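Local coordinates for protein beta-galacturonidase (Eisenbergiella tayi, PDB 6NCW) that hydrolyses beta-galacturonide linkages, releasing galacturonic acid, as a family 2 glycoside hydrolase, at residues G41-N45 / I115-S119. Coordinates in Å, arbitrary orientation, origin at the centre of the assembly. Residue numbers count along the deposited sequence, not the author numbering.
Sequences GCWEN and IADNS
In the N-terminal beta-sandwich domain of this family 2 glycoside hydrolase, a tryptophan from the loop between strands 35-39 and 55-63 plugs against the end of strand 109-117. Gly-41 and Cys-42 are extended; a short 3-10 turn, closed by Asn-45 N to Cys-42 O (3.0 Å), follows at 43-45. The backbones stay well apart, with Trp-43 CA 10.1 Å from Ala-116 CA, and side chains bridge the gap. Trp-43 (chi1 p, chi2 57°) points toward the strand and presents its ring edge to two oxygens, CH2 lying 3.7 Å from Ala-116 O and CZ2 3.4 Å from Asn-118 OD1; CZ3 also makes an apolar contact with Ala-116 CB at 3.9 Å. Its NE1 is hydrogen-bonded to Tyr-52 O, while Asn-118 OD1 accepts from Gly-54 N, so the segment leading into strand 55-63 ties both sides together. Glu-44 (chi1 m, chi2 p) starts sideways but curls back, OE1 receiving Gly-136 N and OE2 coming 2.9 Å from Asn-118 ND2. At the end of the strand, Asp-117 (chi1 t) faces away and forms an Asx turn: its OD1 accepts from Ser-119 N at 2.9 Å and from Ser-119 OG at 2.8 Å.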
loop_
_atom_site.group_PDB
_atom_site.type_symbol
_atom_site.label_atom_id
_atom_site.label_comp_id
_atom_site.label_asym_id
_atom_site.label_seq_id
_atom_site.Cartn_x
_atom_site.Cartn_y
_atom_site.Cartn_z
ATOM N N GLY A 41 25.645 -14.591 3.345
ATOM C CA GLY A 41 24.993 -13.282 3.283
ATOM C C GLY A 41 25.294 -12.611 1.956
ATOM O O GLY A 41 26.226 -12.990 1.235
ATOM N N CYS A 42 24.488 -11.604 1.642
ATOM C CA CYS A 42 24.730 -10.749 0.484
ATOM C C CYS A 42 24.887 -9.327 0.977
ATOM O O CYS A 42 24.085 -8.870 1.797
ATOM C CB CYS A 42 23.580 -10.823 -0.526
ATOM S SG CYS A 42 23.418 -12.452 -1.244
ATOM N N TRP A 43 25.901 -8.618 0.473
ATOM C CA TRP A 43 26.115 -7.300 1.055
ATOM C C TRP A 43 25.067 -6.288 0.618
ATOM O O TRP A 43 24.981 -5.220 1.226
ATOM C CB TRP A 43 27.518 -6.780 0.745
ATOM C CG TRP A 43 27.802 -6.457 -0.678
ATOM C CD1 TRP A 43 27.120 -5.575 -1.493
ATOM C CD2 TRP A 43 28.865 -6.991 -1.462
ATOM N NE1 TRP A 43 27.707 -5.539 -2.735
ATOM C CE2 TRP A 43 28.779 -6.396 -2.746
ATOM C CE3 TRP A 43 29.881 -7.933 -1.210
ATOM C CZ2 TRP A 43 29.677 -6.709 -3.782
ATOM C CZ3 TRP A 43 30.773 -8.241 -2.238
ATOM C CH2 TRP A 43 30.660 -7.629 -3.512
ATOM N N GLU A 44 24.247 -6.601 -0.390
ATOM C CA GLU A 44 23.140 -5.708 -0.724
ATOM C C GLU A 44 22.111 -5.642 0.395
ATOM O O GLU A 44 21.290 -4.725 0.420
ATOM C CB GLU A 44 22.468 -6.134 -2.031
ATOM C CG GLU A 44 23.283 -5.785 -3.270
ATOM C CD GLU A 44 24.261 -6.887 -3.667
ATOM O OE1 GLU A 44 24.551 -7.792 -2.837
ATOM O OE2 GLU A 44 24.732 -6.859 -4.828
ATOM N N ASN A 45 22.156 -6.575 1.328
ATOM C CA ASN A 45 21.317 -6.554 2.510
ATOM C C ASN A 45 21.974 -5.858 3.694
ATOM O O ASN A 45 21.312 -5.694 4.726
ATOM C CB ASN A 45 20.952 -7.997 2.872
ATOM C CG ASN A 45 20.311 -8.718 1.704
ATOM O OD1 ASN A 45 20.701 -9.829 1.356
ATOM N ND2 ASN A 45 19.340 -8.046 1.051
ATOM N N ILE A 115 38.075 -12.291 -1.422
ATOM C CA ILE A 115 37.707 -11.104 -2.184
ATOM C C ILE A 115 36.531 -11.513 -3.066
ATOM O O ILE A 115 36.673 -12.375 -3.939
ATOM C CB ILE A 115 38.873 -10.570 -3.028
ATOM C CG1 ILE A 115 40.177 -10.503 -2.216
ATOM C CG2 ILE A 115 38.524 -9.203 -3.610
ATOM C CD1 ILE A 115 40.145 -9.477 -1.130
ATOM N N ALA A 116 35.365 -10.929 -2.813
ATOM C CA ALA A 116 34.170 -11.169 -3.613
ATOM C C ALA A 116 33.914 -9.966 -4.498
ATOM O O ALA A 116 34.107 -8.822 -4.076
ATOM C CB ALA A 116 32.943 -11.425 -2.733
ATOM N N ASP A 117 33.439 -10.230 -5.710
ATOM C CA ASP A 117 33.269 -9.208 -6.726
ATOM C C ASP A 117 31.988 -9.492 -7.504
ATOM O O ASP A 117 31.820 -10.601 -8.013
ATOM C CB ASP A 117 34.481 -9.209 -7.662
ATOM C CG ASP A 117 34.444 -8.092 -8.668
ATOM O OD1 ASP A 117 33.535 -7.221 -8.585
ATOM O OD2 ASP A 117 35.334 -8.077 -9.542
ATOM N N ASN A 118 31.088 -8.503 -7.584
ATOM C CA ASN A 118 29.860 -8.624 -8.371
ATOM C C ASN A 118 29.823 -7.652 -9.556
ATOM O O ASN A 118 28.751 -7.419 -10.139
ATOM C CB ASN A 118 28.618 -8.462 -7.471
ATOM C CG ASN A 118 28.424 -7.047 -6.930
ATOM O OD1 ASN A 118 29.266 -6.162 -7.102
ATOM N ND2 ASN A 118 27.299 -6.840 -6.243
ATOM N N SER A 119 30.975 -7.098 -9.931
ATOM C CA SER A 119 31.068 -6.192 -11.072
ATOM C C SER A 119 30.595 -6.864 -12.352
ATOM O O SER A 119 30.802 -8.062 -12.566
ATOM C CB SER A 119 32.513 -5.727 -11.285
ATOM O OG SER A 119 33.009 -5.019 -10.162
#